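Local coordinates for protein cadherin-related family member 2 (Homo sapiens, PDB 5CZR) that joins neighbouring microvilli of epithelial cells by forming calcium-dependent heterophilic adhesion complexes with CDHR5, thereby controlling how microvilli pack at the apical membrane, at residues Pro5-Asn10 and Val76-Ser81. Residues are numbered along the deposited sequence; the frame is centred on the assembly and turned at random.
Sequences PKFLAN and VTISVS
With chi1 at -81°, Phe7 sets CG anti to its own carbonyl carbon and so swings the ring from the short edge strand 6-7 toward strand 73-81, where Ile78 CG1 and Val80 CG1 both occupy the crowded position between backbone N and carbonyl carbon. The two strands belong to opposing sheets of the first cadherin repeat, a Greek-key beta sandwich, and the contact illustrates how an aromatic ring can be wedged between alternate residues of the facing strand. Two CH-pi contacts clamp the ring: Ile78 CD1 sits 3.7 Å from the centroid of the Phe7 ring, over its centre, while Val80 CG1 covers the opposite face at 3.8 Å from that centroid, displaced toward the rim. Between these residues the tip of the ring meets main chain, Phe7 CZ lying 3.5 Å from Ser79 C. The CB of Ser79 points away from segment 5-10, and its OG is hydrogen-bonded to Gln86 NE2. An alanine in place of Phe7 would remove both CH-pi contacts and would probably loosen the attachment of strand 6-7 to the facing sheet. Strand 6-7 is itself held by backbone hydrogen bonding of Lys6 with Glu32. Near the N-terminal calcium site, whose ligands include Asp33 and Asp82, Pro5 extends the apolar seam, its CG 4.2 Å from Val80 CG1.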
loop_
_atom_site.group_PDB
_atom_site.type_symbol
_atom_site.label_atom_id
_atom_site.label_comp_id
_atom_site.label_asym_id
_atom_site.label_seq_id
_atom_site.Cartn_x
_atom_site.Cartn_y
_atom_site.Cartn_z
ATOM N N PRO A 5 14.084 4.019 -38.893
ATOM C CA PRO A 5 14.529 3.414 -37.636
ATOM C C PRO A 5 13.428 2.554 -37.025
ATOM O O PRO A 5 12.244 2.708 -37.359
ATOM C CB PRO A 5 14.820 4.618 -36.748
ATOM C CG PRO A 5 13.928 5.692 -37.296
ATOM C CD PRO A 5 13.898 5.471 -38.771
ATOM N N LYS A 6 13.838 1.687 -36.117
ATOM C CA LYS A 6 12.980 0.663 -35.539
ATOM C C LYS A 6 13.356 0.506 -34.073
ATOM O O LYS A 6 14.525 0.365 -33.731
ATOM C CB LYS A 6 13.182 -0.658 -36.284
ATOM C CG LYS A 6 12.210 -1.776 -35.903
ATOM C CD LYS A 6 11.738 -2.588 -37.127
ATOM C CE LYS A 6 12.866 -3.327 -37.846
ATOM N NZ LYS A 6 13.243 -4.589 -37.128
ATOM N N PHE A 7 12.371 0.667 -33.205
ATOM C CA PHE A 7 12.542 0.419 -31.774
ATOM C C PHE A 7 12.904 -1.042 -31.543
ATOM O O PHE A 7 12.402 -1.940 -32.224
ATOM C CB PHE A 7 11.234 0.726 -31.033
ATOM C CG PHE A 7 11.024 2.203 -30.746
ATOM C CD1 PHE A 7 11.851 2.864 -29.871
ATOM C CD2 PHE A 7 9.965 2.891 -31.299
ATOM C CE1 PHE A 7 11.643 4.198 -29.577
ATOM C CE2 PHE A 7 9.734 4.217 -31.002
ATOM C CZ PHE A 7 10.562 4.872 -30.133
ATOM N N LEU A 8 13.772 -1.274 -30.585
ATOM C CA LEU A 8 14.061 -2.641 -30.171
ATOM C C LEU A 8 12.802 -3.317 -29.666
ATOM O O LEU A 8 11.893 -2.669 -29.168
ATOM C CB LEU A 8 15.159 -2.675 -29.081
ATOM C CG LEU A 8 16.524 -2.046 -29.465
ATOM C CD1 LEU A 8 17.618 -2.408 -28.453
ATOM C CD2 LEU A 8 16.943 -2.435 -30.882
ATOM N N ALA A 9 12.786 -4.638 -29.786
ATOM C CA ALA A 9 11.667 -5.466 -29.382
ATOM C C ALA A 9 11.122 -5.183 -27.978
ATOM O O ALA A 9 9.906 -5.251 -27.757
ATOM C CB ALA A 9 12.037 -6.955 -29.527
ATOM N N ASN A 10 11.996 -4.896 -27.021
ATOM C CA ASN A 10 11.552 -4.704 -25.632
ATOM C C ASN A 10 10.964 -3.301 -25.343
ATOM O O ASN A 10 10.611 -3.002 -24.214
ATOM C CB ASN A 10 12.678 -5.037 -24.640
ATOM C CG ASN A 10 13.885 -4.116 -24.812
ATOM O OD1 ASN A 10 14.225 -3.728 -25.937
ATOM N ND2 ASN A 10 14.482 -3.716 -23.724
ATOM N N VAL A 76 1.556 5.250 -23.483
ATOM C CA VAL A 76 2.107 6.456 -24.036
ATOM C C VAL A 76 2.536 6.201 -25.461
ATOM O O VAL A 76 2.735 5.063 -25.862
ATOM C CB VAL A 76 3.323 6.963 -23.213
ATOM C CG1 VAL A 76 2.865 7.460 -21.868
ATOM C CG2 VAL A 76 4.381 5.877 -23.060
ATOM N N THR A 77 2.637 7.270 -26.232
ATOM C CA THR A 77 3.180 7.181 -27.574
ATOM C C THR A 77 4.653 7.525 -27.513
ATOM O O THR A 77 5.041 8.573 -26.982
ATOM C CB THR A 77 2.432 8.108 -28.550
ATOM O OG1 THR A 77 1.072 7.698 -28.593
ATOM C CG2 THR A 77 2.999 7.976 -29.962
ATOM N N ILE A 78 5.467 6.611 -28.017
ATOM C CA ILE A 78 6.865 6.846 -28.103
ATOM C C ILE A 78 7.259 7.085 -29.547
ATOM O O ILE A 78 6.689 6.527 -30.456
ATOM C CB ILE A 78 7.693 5.731 -27.461
ATOM C CG1 ILE A 78 7.363 4.357 -28.064
ATOM C CG2 ILE A 78 7.460 5.720 -25.957
ATOM C CD1 ILE A 78 8.364 3.277 -27.667
ATOM N N SER A 79 8.308 7.877 -29.725
ATOM C CA SER A 79 8.736 8.300 -31.047
ATOM C C SER A 79 10.270 8.201 -31.204
ATOM O O SER A 79 11.016 8.579 -30.301
ATOM C CB SER A 79 8.329 9.756 -31.237
ATOM O OG SER A 79 8.720 10.229 -32.498
ATOM N N VAL A 80 10.702 7.681 -32.343
ATOM C CA VAL A 80 12.073 7.796 -32.765
ATOM C C VAL A 80 12.119 8.339 -34.201
ATOM O O VAL A 80 11.342 7.942 -35.050
ATOM C CB VAL A 80 12.825 6.456 -32.663
ATOM C CG1 VAL A 80 12.147 5.367 -33.502
ATOM C CG2 VAL A 80 14.279 6.627 -33.079
ATOM N N SER A 81 13.047 9.251 -34.438
ATOM C CA SER A 81 13.158 9.928 -35.712
ATOM C C SER A 81 14.590 9.850 -36.203
ATOM O O SER A 81 15.517 10.156 -35.438
ATOM C CB SER A 81 12.762 11.379 -35.560
ATOM O OG SER A 81 11.403 11.475 -35.220
#